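Local coordinates for uncharacterized protein DUF1470 (Jannaschia sp. CCS1, PDB 3H0N) that is uncharacterised but carries a treble-clef zinc finger beside a helical ABATE domain and may act as a transcription regulator, at residues A[18-23]-A[153-158]; A[26-31]-A[171-176]; A[147-152]-A[165-170]. All coordinates share one frame; numbering follows the deposited sequence.

How the contacts relate
All three contacts gather round the treble-clef zinc finger. Contact 3 (147-152 with 165-170) is internal to the finger and brings together C148 and C169, while C153 in contact 1 and C173 in contact 2 complete the zinc site; contacts 1 and 3 also share a sodium ion. Contacts 1 and 2 tie the finger to the N-terminal part of the chain, one through the end of helix 10-22 and the other through the hairpin that follows it. Their centres lie about 12 Å apart, and those of contacts 2 and 3 about 8 Å. R155 NE reaches S26 O at 2.9 Å, and G29 N meets R152 O at 2.8 Å, so the hairpin 25-32 is bonded to residues of both other contacts.

Contact 1 (A[18-23]-A[153-158]); sequences LVNIAT and CDRVYF. With NA (sodium ion), chain D; ZN (zinc ion), chain B.
T23 O, the carbonyl that ends the 18-23 segment just past its helix, takes two bonds from R155, which grips it end-on with NH1 and NH2. NH1 to T23 O is 2.9 Å and lies in the carbonyl plane; NH2 comes from above that plane, at 3.0 Å from T23 O. NH1 also donates to N20 O at 2.8 Å, so one guanidinium edge gathers two carbonyls at the C-terminal end of helix 10-22, where the helix dipole would probably favour its positive charge. Bends at chi2 and chi3 (-56° and 87°) fold the R155 chain back to this place, and D154 OD1 holds NH2 in a salt bridge.

N20 makes the second polar link. Its amide pairs with the backbone of V156 as a strand edge would: V156 N donates to N20 OD1 over 2.9 Å, on a lone pair, while N20 ND2 gives a nearly straight bond (173°) to V156 O at 2.9 Å. Both amide ends are thus used and the rotation of the group is fixed. Beside it, V19 CG1 packs on V156 CG2 at 3.8 Å, the two side chains crossing at about a right angle.

V156 also rests on L16 of helix 10-22 and on I147 of strand 145-147; the contact therefore joins the zinc-finger hairpin 145-158 to the C-terminal end of helix 10-22, with helix 58-78 packed against V19 and T23.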
loop_
_atom_site.group_PDB
_atom_site.type_symbol
_atom_site.label_atom_id
_atom_site.label_comp_id
_atom_site.label_asym_id
_atom_site.label_seq_id
_atom_site.Cartn_x
_atom_site.Cartn_y
_atom_site.Cartn_z
ATOM N N LEU A 18 -6.677 4.516 -18.587
ATOM C CA LEU A 18 -6.462 5.894 -19.048
ATOM C C LEU A 18 -5.462 5.883 -20.198
ATOM O O LEU A 18 -5.681 6.521 -21.237
ATOM C CB LEU A 18 -5.985 6.774 -17.881
ATOM C CG LEU A 18 -5.525 8.167 -18.317
ATOM C CD1 LEU A 18 -6.620 8.980 -19.020
ATOM C CD2 LEU A 18 -4.992 8.862 -17.071
ATOM N N VAL A 19 -4.367 5.159 -20.031
ATOM C CA VAL A 19 -3.383 5.056 -21.121
ATOM C C VAL A 19 -4.040 4.462 -22.351
ATOM O O VAL A 19 -3.808 4.924 -23.477
ATOM C CB VAL A 19 -2.178 4.235 -20.641
ATOM C CG1 VAL A 19 -1.324 3.711 -21.831
ATOM C CG2 VAL A 19 -1.362 5.074 -19.626
ATOM N N ASN A 20 -4.885 3.432 -22.183
ATOM C CA ASN A 20 -5.455 2.748 -23.334
ATOM C C ASN A 20 -6.495 3.596 -24.047
ATOM O O ASN A 20 -6.661 3.493 -25.257
ATOM C CB ASN A 20 -5.965 1.378 -22.937
ATOM C CG ASN A 20 -4.832 0.372 -22.801
ATOM O OD1 ASN A 20 -3.782 0.541 -23.417
ATOM N ND2 ASN A 20 -5.037 -0.657 -21.993
ATOM N N ILE A 21 -7.166 4.497 -23.334
ATOM C CA ILE A 21 -8.060 5.452 -23.962
ATOM C C ILE A 21 -7.264 6.518 -24.724
ATOM O O ILE A 21 -7.502 6.769 -25.915
ATOM C CB ILE A 21 -8.943 6.172 -22.911
ATOM C CG1 ILE A 21 -9.913 5.178 -22.310
ATOM C CG2 ILE A 21 -9.700 7.350 -23.580
ATOM C CD1 ILE A 21 -10.518 5.651 -20.953
ATOM N N ALA A 22 -6.330 7.158 -24.055
ATOM C CA ALA A 22 -5.822 8.427 -24.520
ATOM C C ALA A 22 -4.590 8.328 -25.392
ATOM O O ALA A 22 -4.308 9.250 -26.173
ATOM C CB ALA A 22 -5.560 9.382 -23.340
ATOM N N THR A 23 -3.807 7.250 -25.267
ATOM C CA THR A 23 -2.503 7.207 -25.949
ATOM C C THR A 23 -2.705 6.854 -27.413
ATOM O O THR A 23 -3.285 5.819 -27.715
ATOM C CB THR A 23 -1.599 6.171 -25.331
ATOM O OG1 THR A 23 -1.452 6.480 -23.940
ATOM C CG2 THR A 23 -0.233 6.212 -25.978
ATOM N N CYS A 153 -1.929 -3.600 -32.606
ATOM C CA CYS A 153 -2.402 -3.240 -31.273
ATOM C C CYS A 153 -1.223 -2.945 -30.399
ATOM O O CYS A 153 -0.395 -3.842 -30.199
ATOM C CB CYS A 153 -3.226 -4.336 -30.664
ATOM S SG CYS A 153 -4.035 -3.805 -29.118
ATOM N N ASP A 154 -1.117 -1.723 -29.896
ATOM C CA ASP A 154 -0.101 -1.419 -28.873
ATOM C C ASP A 154 -0.678 -0.981 -27.546
ATOM O O ASP A 154 -0.035 -0.275 -26.758
ATOM C CB ASP A 154 0.946 -0.450 -29.397
ATOM C CG ASP A 154 0.435 0.944 -29.584
ATOM O OD1 ASP A 154 -0.763 1.206 -29.557
ATOM O OD2 ASP A 154 1.304 1.822 -29.770
ATOM N N ARG A 155 -1.859 -1.477 -27.264
ATOM C CA ARG A 155 -2.447 -1.256 -25.959
ATOM C C ARG A 155 -1.640 -1.992 -24.895
ATOM O O ARG A 155 -1.011 -3.021 -25.137
ATOM C CB ARG A 155 -3.903 -1.693 -25.926
ATOM C CG ARG A 155 -4.825 -0.996 -26.891
ATOM C CD ARG A 155 -4.857 0.503 -26.775
ATOM N NE ARG A 155 -3.831 1.147 -27.561
ATOM C CZ ARG A 155 -3.568 2.460 -27.525
ATOM N NH1 ARG A 155 -4.259 3.294 -26.766
ATOM N NH2 ARG A 155 -2.608 2.975 -28.296
ATOM N N VAL A 156 -1.686 -1.428 -23.700
ATOM C CA VAL A 156 -0.947 -1.958 -22.549
ATOM C C VAL A 156 -1.843 -2.867 -21.709
ATOM O O VAL A 156 -3.071 -2.791 -21.735
ATOM C CB VAL A 156 -0.349 -0.837 -21.660
ATOM C CG1 VAL A 156 0.601 0.044 -22.470
ATOM C CG2 VAL A 156 -1.396 -0.023 -20.947
ATOM N N TYR A 157 -1.184 -3.728 -20.935
ATOM C CA TYR A 157 -1.915 -4.594 -20.023
ATOM C C TYR A 157 -1.027 -4.964 -18.862
ATOM O O TYR A 157 0.196 -4.855 -18.919
ATOM C CB TYR A 157 -2.469 -5.844 -20.756
ATOM C CG TYR A 157 -1.427 -6.781 -21.268
ATOM C CD1 TYR A 157 -0.816 -6.544 -22.513
ATOM C CD2 TYR A 157 -1.006 -7.899 -20.556
ATOM C CE1 TYR A 157 0.153 -7.389 -22.988
ATOM C CE2 TYR A 157 -0.059 -8.760 -21.051
ATOM C CZ TYR A 157 0.561 -8.473 -22.250
ATOM O OH TYR A 157 1.534 -9.317 -22.751
ATOM N N PHE A 158 -1.679 -5.368 -17.774
ATOM C CA PHE A 158 -0.994 -5.940 -16.623
ATOM C C PHE A 158 -1.486 -7.376 -16.509
ATOM O O PHE A 158 -2.676 -7.639 -16.380
ATOM C CB PHE A 158 -1.286 -5.170 -15.338
ATOM C CG PHE A 158 -0.571 -5.710 -14.143
ATOM C CD1 PHE A 158 -1.153 -6.710 -13.405
ATOM C CD2 PHE A 158 0.683 -5.278 -13.777
ATOM C CE1 PHE A 158 -0.481 -7.282 -12.303
ATOM C CE2 PHE A 158 1.333 -5.792 -12.679
ATOM C CZ PHE A 158 0.737 -6.812 -11.948
HETATM NA NA NA D . 1.112 -5.335 -31.058
HETATM ZN ZN ZN B . -4.506 -5.860 -28.122
HETATM O O HOH W 1 1.269 -3.791 -32.874
HETATM O O HOH W 2 3.005 -3.392 -30.576
HETATM O O HOH W 3 2.802 -6.663 -31.954
#

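Contact 2 (A[26-31]-A[171-176]); sequences SRRGTP and LACQNR. With ZN (zinc ion), chain B.
The guanidinium groups of R28 and R176, their planes 24° apart, lie at this junction. That of R28 is sandwiched: A172 CB sits 3.4 Å above one face, toward the rim, and R27 NH2 lies over the centre of the opposite face. R176 turns one face to the turn backbone, with R28 O over its centre and 3.3 Å above the plane; G29 N lies over that face too.

R28 and G29 are the middle residues of a type I' beta turn between strands 25-27 and 30-32, and this hairpin tip rests on the first turns of helix 171-180. From CG to NE the R28 chain is extended, which carries it along the helix to A172, where its CD is 3.7 Å from A172 CB. R176 crosses it at about a right angle, bent at chi3 (-26°), and its NH2 comes within 3.2 Å of R28 CB. C173 SG, a zinc ligand at 2.3 Å from ZN, packs against R28 CA at 3.8 Å. R176 NH1 and NH2 both give weak bonds to that same sulfur, NH1 to C173 SG being 3.3 Å.

The two segments meet by van der Waals packing, with a methyl and a peptide group lying over guanidinium faces. Two like charges stand close, R28 NE 5.4 Å from R176 NH2, and the thiolate-like zinc ligand would probably offset part of that repulsion.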
loop_
_atom_site.group_PDB
_atom_site.type_symbol
_atom_site.label_atom_id
_atom_site.label_comp_id
_atom_site.label_asym_id
_atom_site.label_seq_id
_atom_site.Cartn_x
_atom_site.Cartn_y
_atom_site.Cartn_z
ATOM N N SER A 26 -2.348 2.073 -31.886
ATOM C CA SER A 26 -3.346 1.185 -32.492
ATOM C C SER A 26 -4.036 0.405 -31.376
ATOM O O SER A 26 -3.464 0.177 -30.304
ATOM C CB SER A 26 -2.725 0.251 -33.542
ATOM O OG SER A 26 -1.741 -0.595 -33.009
ATOM N N ARG A 27 -5.260 -0.025 -31.672
ATOM C CA ARG A 27 -6.099 -0.732 -30.720
ATOM C C ARG A 27 -6.873 -1.828 -31.427
ATOM O O ARG A 27 -7.618 -1.572 -32.359
ATOM C CB ARG A 27 -7.043 0.248 -30.042
ATOM C CG ARG A 27 -8.050 -0.439 -29.125
ATOM C CD ARG A 27 -8.979 0.581 -28.494
ATOM N NE ARG A 27 -10.011 -0.019 -27.631
ATOM C CZ ARG A 27 -11.137 -0.574 -28.056
ATOM N NH1 ARG A 27 -11.450 -0.660 -29.346
ATOM N NH2 ARG A 27 -11.984 -1.052 -27.143
ATOM N N ARG A 28 -6.615 -3.079 -31.058
ATOM C CA ARG A 28 -7.406 -4.200 -31.569
ATOM C C ARG A 28 -7.427 -4.269 -33.082
ATOM O O ARG A 28 -8.435 -4.629 -33.668
ATOM C CB ARG A 28 -8.811 -4.131 -30.959
ATOM C CG ARG A 28 -8.793 -4.261 -29.423
ATOM C CD ARG A 28 -10.181 -4.214 -28.850
ATOM N NE ARG A 28 -10.149 -4.238 -27.406
ATOM C CZ ARG A 28 -11.224 -4.395 -26.634
ATOM N NH1 ARG A 28 -12.422 -4.586 -27.193
ATOM N NH2 ARG A 28 -11.085 -4.388 -25.318
ATOM N N GLY A 29 -6.296 -3.964 -33.705
ATOM C CA GLY A 29 -6.094 -4.118 -35.135
ATOM C C GLY A 29 -6.315 -2.880 -35.983
ATOM O O GLY A 29 -6.103 -2.930 -37.195
ATOM N N THR A 30 -6.709 -1.784 -35.349
ATOM C CA THR A 30 -7.098 -0.531 -36.007
ATOM C C THR A 30 -6.282 0.646 -35.451
ATOM O O THR A 30 -6.083 0.740 -34.249
ATOM C CB THR A 30 -8.639 -0.269 -35.711
ATOM O OG1 THR A 30 -9.374 -1.411 -36.178
ATOM C CG2 THR A 30 -9.153 1.023 -36.436
ATOM N N PRO A 31 -5.806 1.557 -36.313
ATOM C CA PRO A 31 -5.205 2.793 -35.798
ATOM C C PRO A 31 -6.106 3.498 -34.814
ATOM O O PRO A 31 -7.329 3.569 -35.016
ATOM C CB PRO A 31 -4.921 3.629 -37.047
ATOM C CG PRO A 31 -4.974 2.699 -38.155
ATOM C CD PRO A 31 -5.820 1.523 -37.791
ATOM N N LEU A 171 -9.411 -10.062 -24.371
ATOM C CA LEU A 171 -10.042 -11.207 -25.000
ATOM C C LEU A 171 -10.261 -10.937 -26.484
ATOM O O LEU A 171 -10.131 -11.818 -27.328
ATOM C CB LEU A 171 -11.345 -11.538 -24.258
ATOM C CG LEU A 171 -12.138 -12.708 -24.786
ATOM C CD1 LEU A 171 -11.334 -13.977 -24.807
ATOM C CD2 LEU A 171 -13.438 -12.850 -23.923
ATOM N N ALA A 172 -10.523 -9.681 -26.850
ATOM C CA ALA A 172 -10.722 -9.315 -28.216
ATOM C C ALA A 172 -9.510 -9.690 -29.069
ATOM O O ALA A 172 -9.608 -10.354 -30.090
ATOM C CB ALA A 172 -11.058 -7.803 -28.320
ATOM N N CYS A 173 -8.312 -9.298 -28.624
ATOM C CA CYS A 173 -7.108 -9.613 -29.361
ATOM C C CYS A 173 -6.767 -11.091 -29.288
ATOM O O CYS A 173 -6.327 -11.671 -30.266
ATOM C CB CYS A 173 -5.942 -8.737 -28.872
ATOM S SG CYS A 173 -6.116 -6.975 -29.323
ATOM N N GLN A 174 -6.973 -11.710 -28.142
ATOM C CA GLN A 174 -6.839 -13.162 -28.022
ATOM C C GLN A 174 -7.696 -13.869 -29.092
ATOM O O GLN A 174 -7.250 -14.823 -29.727
ATOM C CB GLN A 174 -7.198 -13.604 -26.582
ATOM C CG GLN A 174 -6.763 -14.985 -26.219
ATOM C CD GLN A 174 -5.302 -15.030 -25.742
ATOM O OE1 GLN A 174 -4.861 -14.248 -24.867
ATOM N NE2 GLN A 174 -4.574 -16.017 -26.238
ATOM N N ASN A 175 -8.944 -13.449 -29.228
ATOM C CA ASN A 175 -9.904 -14.061 -30.193
ATOM C C ASN A 175 -9.525 -13.796 -31.632
ATOM O O ASN A 175 -9.656 -14.683 -32.481
ATOM C CB ASN A 175 -11.314 -13.499 -29.966
ATOM C CG ASN A 175 -12.010 -14.109 -28.809
ATOM O OD1 ASN A 175 -11.618 -15.169 -28.326
ATOM N ND2 ASN A 175 -13.095 -13.473 -28.377
ATOM N N ARG A 176 -9.069 -12.578 -31.920
ATOM C CA ARG A 176 -8.655 -12.230 -33.293
ATOM C C ARG A 176 -7.493 -13.098 -33.759
ATOM O O ARG A 176 -7.485 -13.620 -34.850
ATOM C CB ARG A 176 -8.300 -10.767 -33.368
ATOM C CG ARG A 176 -8.104 -10.247 -34.798
ATOM C CD ARG A 176 -7.891 -8.748 -34.815
ATOM N NE ARG A 176 -8.523 -8.184 -33.636
ATOM C CZ ARG A 176 -7.894 -7.702 -32.564
ATOM N NH1 ARG A 176 -6.566 -7.603 -32.496
ATOM N NH2 ARG A 176 -8.632 -7.280 -31.540
HETATM ZN ZN ZN B . -4.506 -5.860 -28.122
#

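Contact 3 (A[147-152]-A[165-170]); sequences ICNAHR and TRQYCS. With NA (sodium ion), chain D; ZN (zinc ion), chain B.
The treble-clef zinc finger sets the frame here: the knuckle 147-152, which follows strand 145-147, faces the loop 165-170 that leads into helix 171-180. Metal bonds come first. C148 SG and C169 SG each bind the zinc at 2.3 Å, the C148 sulfur anti to its backbone N (chi1 -166°) and the C169 sulfur in the crowded position between N and carbonyl carbon (chi1 69°). C153 and C173 supply the other two ligands. The backbone of the same loop serves a second metal: C148 O and A150 O bind a sodium ion together with C153 O and three waters.

Hydrogen bonds form the second group. C148 SG accepts from C169 N at 3.4 Å and from A150 N within its own loop, so the metal-bound sulfur receives two backbone N-H groups, which would probably stabilise its negative charge. N149 N donates to Q167 O at 3.0 Å, approaching nearly along the C=O axis; a water bridges this same Q167 O to I147 O.

Apolar and aromatic packing makes the third. C148 CB and C169 CB touch behind the sulfurs. The Y168 ring stands with its edge to the knuckle: A150 N lies in its plane, C148 SG is also at the edge, and Q167 CB lies over one face. Y168 also packs on Q174 and V177 of helix 171-180. N149 CB comes in obliquely, 3.6 Å from Y168 CE1, while A150 CB lies 4.0 Å from Y168 CD1.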
loop_
_atom_site.group_PDB
_atom_site.type_symbol
_atom_site.label_atom_id
_atom_site.label_comp_id
_atom_site.label_asym_id
_atom_site.label_seq_id
_atom_site.Cartn_x
_atom_site.Cartn_y
_atom_site.Cartn_z
ATOM N N ILE A 147 2.924 -5.003 -23.566
ATOM C CA ILE A 147 2.349 -4.328 -24.737
ATOM C C ILE A 147 1.789 -5.431 -25.638
ATOM O O ILE A 147 2.431 -6.441 -25.885
ATOM C CB ILE A 147 3.400 -3.537 -25.542
ATOM C CG1 ILE A 147 4.240 -2.644 -24.648
ATOM C CG2 ILE A 147 2.725 -2.651 -26.683
ATOM C CD1 ILE A 147 3.485 -1.646 -23.943
ATOM N N CYS A 148 0.533 -5.286 -26.057
ATOM C CA CYS A 148 -0.174 -6.321 -26.803
ATOM C C CYS A 148 0.648 -6.869 -27.974
ATOM O O CYS A 148 1.186 -6.102 -28.792
ATOM C CB CYS A 148 -1.488 -5.805 -27.342
ATOM S SG CYS A 148 -2.563 -7.097 -27.917
ATOM N N ASN A 149 0.660 -8.174 -28.085
ATOM C CA ASN A 149 1.378 -8.846 -29.190
ATOM C C ASN A 149 0.583 -8.913 -30.480
ATOM O O ASN A 149 1.109 -9.370 -31.504
ATOM C CB ASN A 149 1.841 -10.238 -28.757
ATOM C CG ASN A 149 3.151 -10.212 -27.979
ATOM O OD1 ASN A 149 3.834 -9.155 -27.846
ATOM N ND2 ASN A 149 3.624 -11.425 -27.664
ATOM N N ALA A 150 -0.673 -8.497 -30.488
ATOM C CA ALA A 150 -1.458 -8.627 -31.701
ATOM C C ALA A 150 -1.009 -7.602 -32.740
ATOM O O ALA A 150 -0.461 -6.553 -32.408
ATOM C CB ALA A 150 -2.980 -8.460 -31.395
ATOM N N HIS A 151 -1.280 -7.917 -33.992
ATOM C CA HIS A 151 -1.003 -6.997 -35.090
ATOM C C HIS A 151 -1.816 -5.734 -34.954
ATOM O O HIS A 151 -3.055 -5.747 -34.718
ATOM C CB HIS A 151 -1.311 -7.705 -36.413
ATOM C CG HIS A 151 -1.178 -6.841 -37.643
ATOM N ND1 HIS A 151 0.051 -6.460 -38.133
ATOM C CD2 HIS A 151 -2.105 -6.319 -38.485
ATOM C CE1 HIS A 151 -0.136 -5.751 -39.239
ATOM N NE2 HIS A 151 -1.425 -5.650 -39.477
ATOM N N ARG A 152 -1.144 -4.591 -35.136
ATOM C CA ARG A 152 -1.790 -3.291 -34.983
ATOM C C ARG A 152 -2.598 -3.199 -33.681
ATOM O O ARG A 152 -3.765 -2.762 -33.635
ATOM C CB ARG A 152 -2.615 -2.906 -36.212
ATOM C CG ARG A 152 -1.770 -2.566 -37.379
ATOM C CD ARG A 152 -2.593 -2.083 -38.543
ATOM N NE ARG A 152 -1.707 -1.752 -39.637
ATOM C CZ ARG A 152 -2.080 -1.226 -40.787
ATOM N NH1 ARG A 152 -3.352 -0.971 -41.024
ATOM N NH2 ARG A 152 -1.152 -0.942 -41.677
ATOM N N THR A 165 2.304 -15.499 -18.336
ATOM C CA THR A 165 2.626 -15.663 -19.747
ATOM C C THR A 165 1.557 -15.090 -20.700
ATOM O O THR A 165 1.562 -15.434 -21.887
ATOM C CB THR A 165 2.802 -17.147 -20.096
ATOM O OG1 THR A 165 1.617 -17.842 -19.703
ATOM C CG2 THR A 165 4.030 -17.721 -19.336
ATOM N N ARG A 166 0.685 -14.196 -20.222
ATOM C CA ARG A 166 -0.286 -13.540 -21.095
ATOM C C ARG A 166 0.405 -12.621 -22.110
ATOM O O ARG A 166 1.325 -11.891 -21.762
ATOM C CB ARG A 166 -1.254 -12.713 -20.249
ATOM C CG ARG A 166 -2.416 -12.097 -21.034
ATOM C CD ARG A 166 -3.510 -11.583 -20.082
ATOM N NE ARG A 166 -4.122 -12.725 -19.417
ATOM C CZ ARG A 166 -4.651 -12.746 -18.191
ATOM N NH1 ARG A 166 -4.740 -11.647 -17.472
ATOM N NH2 ARG A 166 -5.127 -13.881 -17.738
ATOM N N GLN A 167 -0.070 -12.674 -23.343
ATOM C CA GLN A 167 0.564 -12.035 -24.509
ATOM C C GLN A 167 -0.264 -10.897 -25.080
ATOM O O GLN A 167 0.268 -10.083 -25.827
ATOM C CB GLN A 167 0.794 -13.091 -25.629
ATOM C CG GLN A 167 1.771 -14.195 -25.215
ATOM C CD GLN A 167 1.979 -15.310 -26.256
ATOM O OE1 GLN A 167 1.105 -15.624 -27.067
ATOM N NE2 GLN A 167 3.163 -15.908 -26.222
ATOM N N TYR A 168 -1.565 -10.876 -24.800
ATOM C CA TYR A 168 -2.527 -10.011 -25.463
ATOM C C TYR A 168 -3.273 -9.183 -24.461
ATOM O O TYR A 168 -3.540 -9.630 -23.330
ATOM C CB TYR A 168 -3.501 -10.820 -26.370
ATOM C CG TYR A 168 -2.760 -11.663 -27.411
ATOM C CD1 TYR A 168 -2.074 -11.061 -28.447
ATOM C CD2 TYR A 168 -2.658 -13.035 -27.316
ATOM C CE1 TYR A 168 -1.356 -11.811 -29.348
ATOM C CE2 TYR A 168 -1.926 -13.780 -28.217
ATOM C CZ TYR A 168 -1.289 -13.166 -29.220
ATOM O OH TYR A 168 -0.531 -13.859 -30.151
ATOM N N CYS A 169 -3.680 -7.996 -24.887
ATOM C CA CYS A 169 -4.252 -6.989 -23.993
ATOM C C CYS A 169 -5.670 -7.289 -23.572
ATOM O O CYS A 169 -6.174 -6.663 -22.647
ATOM C CB CYS A 169 -4.262 -5.595 -24.623
ATOM S SG CYS A 169 -5.427 -5.418 -26.023
ATOM N N SER A 170 -6.330 -8.215 -24.271
ATOM C CA SER A 170 -7.762 -8.375 -24.188
ATOM C C SER A 170 -8.211 -9.665 -24.769
ATOM O O SER A 170 -7.534 -10.271 -25.588
ATOM C CB SER A 170 -8.468 -7.276 -24.942
ATOM O OG SER A 170 -8.168 -7.266 -26.301
HETATM NA NA NA D . 1.112 -5.335 -31.058
HETATM ZN ZN ZN B . -4.506 -5.860 -28.122
HETATM O O HOH W 4 2.929 -8.970 -24.944
HETATM O O HOH W 5 0.098 -12.405 -32.792
HETATM O O HOH W 3 2.802 -6.663 -31.954
HETATM O O HOH W 2 3.005 -3.392 -30.576
HETATM O O HOH W 1 1.269 -3.791 -32.874
#